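Local coordinates for kinesin-like protein KIF19 (Mus musculus, PDB 5GSZ) that walks toward microtubule plus ends on ATP and depolymerises microtubules at ciliary tips to control the length of motile cilia, its motor domain being the part described here, at residues K86-G91 with Y96-F101; Q243-M248 with K308-G313. All coordinates share one frame; numbering follows the deposited sequence.

How the contacts relate
Both contacts lie in the core of the kinesin motor domain, with centres about 9 Å apart, and they meet at two neighbouring parallel strands of the mixed central sheet, 97-103 and 242-250. Contact 1 comes first along the chain and is complete before contact 2 opens. It packs residues 86-91 against one face of the sheet, whereas contact 2 sets the loop after helix 302-307 against the opposite face. Probable backbone hydrogen bonds join them: Val100 N lies 2.9 Å from Phe247 O, and Phe247 N 3.0 Å from Ala98 O. Strand 97-103 runs directly into the nucleotide-binding P-loop; contact 1 covers one face of it, and on the other Ser310 of contact 2 touches Asn97.

Contact 1 (K86-G91 with Y96-F101); sequences KSLIEG and YNATVF
The ring of Tyr96 has the carbonyl oxygen of Gly91 at its edge, close to the ring plane, with CD1 3.9 Å from Gly91 O. This is the turn by which the short helix 89-93 enters strand 97-103, a central strand of the P-loop NTPase core of the kinesin motor. The same oxygen accepts a hydrogen bond from Tyr96 N (2.8 Å, 152° at the hydrogen), with the donor tilted 33° from the carbonyl plane. One backbone oxygen thus ties the residue leading into the strand to the helix and also borders the aromatic ring.

Further along, the contact becomes apolar. Leu88 points at the strand with CG beside its own backbone N (chi1 -59°), which carries the isobutyl fork over Ala98. Both methyls border Ala98 CB, CD1 at 4.0 Å and CD2 at 4.2 Å. Val318 of the adjacent strand 315-323 also packs on Leu88, and Arg316 NH1 takes the Leu88 carbonyl oxygen as an acceptor. Alternation along the strand brings Val100 to the same face two residues later, and its side chain runs aslant that of Leu88: CD1 of Leu88 meets CG2 of Val100 at 3.6 Å.

Contact 2 (Q243-M248 with K308-G313); sequences QGRLFM and KDSLGG
Phe247, on the central strand 242-250 of the kinesin sheet, meets Ser310 in the loop that leads from helix 302-307 into strand 315-323. The strand leads into the DLAGSE sequence, the switch II motif of kinesins, and the contact places the loop against it. From the backbone, the Phe247 CB bond heads toward that loop, and CG stands beside its own backbone N, anti to the carbonyl carbon (chi1 -80°). This torsion turns one edge of the ring to the serine. CD2 comes first, 3.8 Å from Ser310 OG; CE2 follows and is nearest, 3.3 Å from the same oxygen, while Ser310 CB lies 4.2 Å from CE2. The hydroxyl therefore borders the ring edge near its plane and does not sit over a face. Leu306 and Leu307 of helix 302-307 also pack on the phenyl group, as does Thr99 of the neighbouring strand.

At the tip, CZ reaches a flat group two residues back on its own strand. It lies over the centre of the Arg245 guanidinium, 3.5 Å above the plane; the ring leans in obliquely, CZ foremost, over the face of the cation, and Arg245 NH1 lies at the ring's edge near its plane. Arg245 reaches this place on an extended chain (chi2 176°, chi3 175°). Its NH2 is held by two hydrogen bonds, to Gln225 OE1 on strand 220-232 and to the backbone oxygen of Ile179, which fix the rotation of the guanidinium beside the phenyl ring.

Ser310 completes the group from the loop side. Its OG is also near the side-chain amide of Asn97, on strand 97-103, so one loop residue spans two adjacent strands. The aliphatic part of the arginine borders this hydroxyl more loosely, Arg245 CD lying 4.3 Å from Ser310 OG.

Contact 1 (K86-G91 with Y96-F101)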
loop_
_atom_site.group_PDB
_atom_site.type_symbol
_atom_site.label_atom_id
_atom_site.label_comp_id
_atom_site.label_asym_id
_atom_site.label_seq_id
_atom_site.Cartn_x
_atom_site.Cartn_y
_atom_site.Cartn_z
ATOM N N LYS A 86 -12.979 -0.991 -3.353
ATOM C CA LYS A 86 -14.030 -1.609 -4.158
ATOM C C LYS A 86 -14.295 -0.808 -5.431
ATOM O O LYS A 86 -14.376 -1.369 -6.533
ATOM C CB LYS A 86 -15.312 -1.742 -3.332
ATOM C CG LYS A 86 -16.435 -2.477 -4.038
ATOM C CD LYS A 86 -17.747 -2.197 -3.351
ATOM C CE LYS A 86 -18.945 -2.782 -4.086
ATOM N NZ LYS A 86 -18.982 -4.268 -4.034
ATOM N N SER A 87 -14.409 0.517 -5.298
ATOM C CA SER A 87 -14.757 1.385 -6.414
ATOM C C SER A 87 -13.648 1.514 -7.444
ATOM O O SER A 87 -13.887 2.095 -8.504
ATOM C CB SER A 87 -15.120 2.772 -5.902
ATOM O OG SER A 87 -13.969 3.486 -5.464
ATOM N N LEU A 88 -12.443 1.019 -7.164
ATOM C CA LEU A 88 -11.400 1.004 -8.185
ATOM C C LEU A 88 -11.679 -0.018 -9.268
ATOM O O LEU A 88 -11.158 0.122 -10.381
ATOM C CB LEU A 88 -10.032 0.686 -7.576
ATOM C CG LEU A 88 -9.537 1.627 -6.490
ATOM C CD1 LEU A 88 -8.188 1.149 -5.964
ATOM C CD2 LEU A 88 -9.476 3.044 -7.032
ATOM N N ILE A 89 -12.480 -1.037 -8.961
ATOM C CA ILE A 89 -12.525 -2.231 -9.796
ATOM C C ILE A 89 -13.086 -1.916 -11.179
ATOM O O ILE A 89 -12.516 -2.336 -12.196
ATOM C CB ILE A 89 -13.324 -3.325 -9.072
ATOM C CG1 ILE A 89 -12.558 -3.733 -7.819
ATOM C CG2 ILE A 89 -13.555 -4.531 -9.978
ATOM C CD1 ILE A 89 -13.326 -4.564 -6.887
ATOM N N GLU A 90 -14.196 -1.163 -11.239
ATOM C CA GLU A 90 -14.827 -0.849 -12.515
ATOM C C GLU A 90 -13.836 -0.228 -13.484
ATOM O O GLU A 90 -13.803 -0.596 -14.664
ATOM C CB GLU A 90 -16.016 0.086 -12.304
ATOM N N GLY A 91 -13.002 0.694 -12.994
ATOM C CA GLY A 91 -12.011 1.319 -13.854
ATOM C C GLY A 91 -10.922 0.362 -14.306
ATOM O O GLY A 91 -10.427 0.458 -15.436
ATOM N N TYR A 96 -8.325 1.390 -16.982
ATOM C CA TYR A 96 -7.637 2.392 -16.188
ATOM C C TYR A 96 -6.744 1.717 -15.142
ATOM O O TYR A 96 -6.918 0.540 -14.806
ATOM C CB TYR A 96 -8.649 3.345 -15.555
ATOM C CG TYR A 96 -9.294 4.240 -16.592
ATOM C CD1 TYR A 96 -10.290 3.763 -17.447
ATOM C CD2 TYR A 96 -8.858 5.549 -16.768
ATOM C CE1 TYR A 96 -10.867 4.590 -18.412
ATOM C CE2 TYR A 96 -9.421 6.378 -17.724
ATOM C CZ TYR A 96 -10.423 5.895 -18.546
ATOM O OH TYR A 96 -10.982 6.721 -19.506
ATOM N N ASN A 97 -5.752 2.463 -14.659
ATOM C CA ASN A 97 -4.798 1.959 -13.679
ATOM C C ASN A 97 -5.109 2.504 -12.293
ATOM O O ASN A 97 -5.669 3.593 -12.147
ATOM C CB ASN A 97 -3.358 2.321 -14.053
ATOM C CG ASN A 97 -2.875 1.578 -15.260
ATOM O OD1 ASN A 97 -3.581 0.737 -15.804
ATOM N ND2 ASN A 97 -1.656 1.859 -15.675
ATOM N N ALA A 98 -4.724 1.736 -11.273
ATOM C CA ALA A 98 -5.021 2.080 -9.891
ATOM C C ALA A 98 -3.960 1.494 -8.975
ATOM O O ALA A 98 -3.334 0.482 -9.295
ATOM C CB ALA A 98 -6.402 1.577 -9.479
ATOM N N THR A 99 -3.784 2.129 -7.817
ATOM C CA THR A 99 -2.738 1.741 -6.882
ATOM C C THR A 99 -3.197 1.927 -5.446
ATOM O O THR A 99 -3.717 2.987 -5.088
ATOM C CB THR A 99 -1.472 2.553 -7.108
ATOM O OG1 THR A 99 -1.002 2.334 -8.445
ATOM C CG2 THR A 99 -0.421 2.122 -6.107
ATOM N N VAL A 100 -2.965 0.910 -4.623
ATOM C CA VAL A 100 -3.333 0.938 -3.214
ATOM C C VAL A 100 -2.086 0.653 -2.381
ATOM O O VAL A 100 -1.469 -0.414 -2.516
ATOM C CB VAL A 100 -4.442 -0.076 -2.898
ATOM C CG1 VAL A 100 -5.125 0.312 -1.616
ATOM C CG2 VAL A 100 -5.416 -0.172 -4.043
ATOM N N PHE A 101 -1.730 1.602 -1.512
ATOM C CA PHE A 101 -0.637 1.452 -0.561
ATOM C C PHE A 101 -1.161 1.239 0.843
ATOM O O PHE A 101 -2.036 1.981 1.305
ATOM C CB PHE A 101 0.245 2.693 -0.486
ATOM C CG PHE A 101 0.796 3.108 -1.773
ATOM C CD1 PHE A 101 1.912 2.469 -2.300
ATOM C CD2 PHE A 101 0.229 4.166 -2.456
ATOM C CE1 PHE A 101 2.455 2.873 -3.513
ATOM C CE2 PHE A 101 0.748 4.577 -3.669
ATOM C CZ PHE A 101 1.866 3.933 -4.201
#

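Contact 2 (Q243-M248 with K308-G313)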
loop_
_atom_site.group_PDB
_atom_site.type_symbol
_atom_site.label_atom_id
_atom_site.label_comp_id
_atom_site.label_asym_id
_atom_site.label_seq_id
_atom_site.Cartn_x
_atom_site.Cartn_y
_atom_site.Cartn_z
ATOM N N GLN A 243 -6.317 -2.455 -21.345
ATOM C CA GLN A 243 -5.381 -3.143 -20.445
ATOM C C GLN A 243 -5.288 -2.323 -19.157
ATOM O O GLN A 243 -4.536 -1.347 -19.076
ATOM C CB GLN A 243 -4.018 -3.328 -21.102
ATOM C CG GLN A 243 -2.951 -4.042 -20.244
ATOM C CD GLN A 243 -3.103 -5.556 -20.232
ATOM O OE1 GLN A 243 -3.175 -6.186 -21.292
ATOM N NE2 GLN A 243 -3.130 -6.152 -19.034
ATOM N N GLY A 244 -6.061 -2.723 -18.152
ATOM C CA GLY A 244 -6.003 -2.087 -16.851
ATOM C C GLY A 244 -5.017 -2.795 -15.942
ATOM O O GLY A 244 -4.772 -3.989 -16.060
ATOM N N ARG A 245 -4.429 -2.038 -15.031
ATOM C CA ARG A 245 -3.374 -2.577 -14.193
ATOM C C ARG A 245 -3.605 -2.084 -12.772
ATOM O O ARG A 245 -3.556 -0.879 -12.516
ATOM C CB ARG A 245 -2.011 -2.166 -14.729
ATOM C CG ARG A 245 -0.949 -3.185 -14.447
ATOM C CD ARG A 245 0.365 -2.803 -15.083
ATOM N NE ARG A 245 1.399 -3.757 -14.700
ATOM C CZ ARG A 245 2.702 -3.542 -14.863
ATOM N NH1 ARG A 245 3.112 -2.397 -15.400
ATOM N NH2 ARG A 245 3.594 -4.460 -14.473
ATOM N N LEU A 246 -3.903 -3.014 -11.862
ATOM C CA LEU A 246 -4.083 -2.710 -10.451
ATOM C C LEU A 246 -2.832 -3.131 -9.689
ATOM O O LEU A 246 -2.296 -4.216 -9.920
ATOM C CB LEU A 246 -5.326 -3.408 -9.880
ATOM C CG LEU A 246 -5.446 -3.337 -8.345
ATOM C CD1 LEU A 246 -5.591 -1.896 -7.835
ATOM C CD2 LEU A 246 -6.554 -4.213 -7.807
ATOM N N PHE A 247 -2.358 -2.259 -8.804
ATOM C CA PHE A 247 -1.218 -2.537 -7.941
ATOM C C PHE A 247 -1.657 -2.451 -6.494
ATOM O O PHE A 247 -2.266 -1.453 -6.094
ATOM C CB PHE A 247 -0.079 -1.550 -8.162
ATOM C CG PHE A 247 0.760 -1.851 -9.354
ATOM C CD1 PHE A 247 1.787 -2.767 -9.275
ATOM C CD2 PHE A 247 0.543 -1.200 -10.554
ATOM C CE1 PHE A 247 2.570 -3.029 -10.378
ATOM C CE2 PHE A 247 1.331 -1.465 -11.646
ATOM C CZ PHE A 247 2.338 -2.375 -11.556
ATOM N N MET A 248 -1.333 -3.483 -5.714
ATOM C CA MET A 248 -1.718 -3.546 -4.304
ATOM C C MET A 248 -0.461 -3.781 -3.478
ATOM O O MET A 248 0.152 -4.854 -3.554
ATOM C CB MET A 248 -2.774 -4.624 -4.064
ATOM C CG MET A 248 -4.126 -4.215 -4.623
ATOM S SD MET A 248 -5.491 -5.374 -4.340
ATOM C CE MET A 248 -5.008 -6.728 -5.402
ATOM N N LYS A 308 5.812 3.403 -12.878
ATOM C CA LYS A 308 5.930 4.581 -13.740
ATOM C C LYS A 308 4.753 4.708 -14.693
ATOM O O LYS A 308 4.048 5.723 -14.691
ATOM C CB LYS A 308 7.235 4.531 -14.533
ATOM N N ASP A 309 4.545 3.702 -15.550
ATOM C CA ASP A 309 3.482 3.803 -16.545
ATOM C C ASP A 309 2.115 3.940 -15.882
ATOM O O ASP A 309 1.210 4.565 -16.445
ATOM C CB ASP A 309 3.523 2.596 -17.485
ATOM N N SER A 310 1.958 3.388 -14.681
ATOM C CA SER A 310 0.770 3.598 -13.861
ATOM C C SER A 310 0.889 4.944 -13.163
ATOM O O SER A 310 1.682 5.787 -13.596
ATOM C CB SER A 310 0.617 2.466 -12.842
ATOM O OG SER A 310 0.635 1.201 -13.488
ATOM N N LEU A 311 0.121 5.151 -12.084
ATOM C CA LEU A 311 0.152 6.378 -11.286
ATOM C C LEU A 311 0.396 7.620 -12.145
ATOM O O LEU A 311 1.477 8.222 -12.095
ATOM C CB LEU A 311 1.218 6.274 -10.188
ATOM N N GLY A 312 -0.591 7.982 -12.964
ATOM C CA GLY A 312 -0.507 9.148 -13.822
ATOM C C GLY A 312 -1.832 9.884 -13.909
ATOM O O GLY A 312 -2.674 9.751 -13.017
ATOM N N GLY A 313 -2.024 10.650 -14.987
ATOM C CA GLY A 313 -3.187 11.501 -15.161
ATOM C C GLY A 313 -4.515 10.840 -14.859
ATOM O O GLY A 313 -5.116 11.093 -13.807
#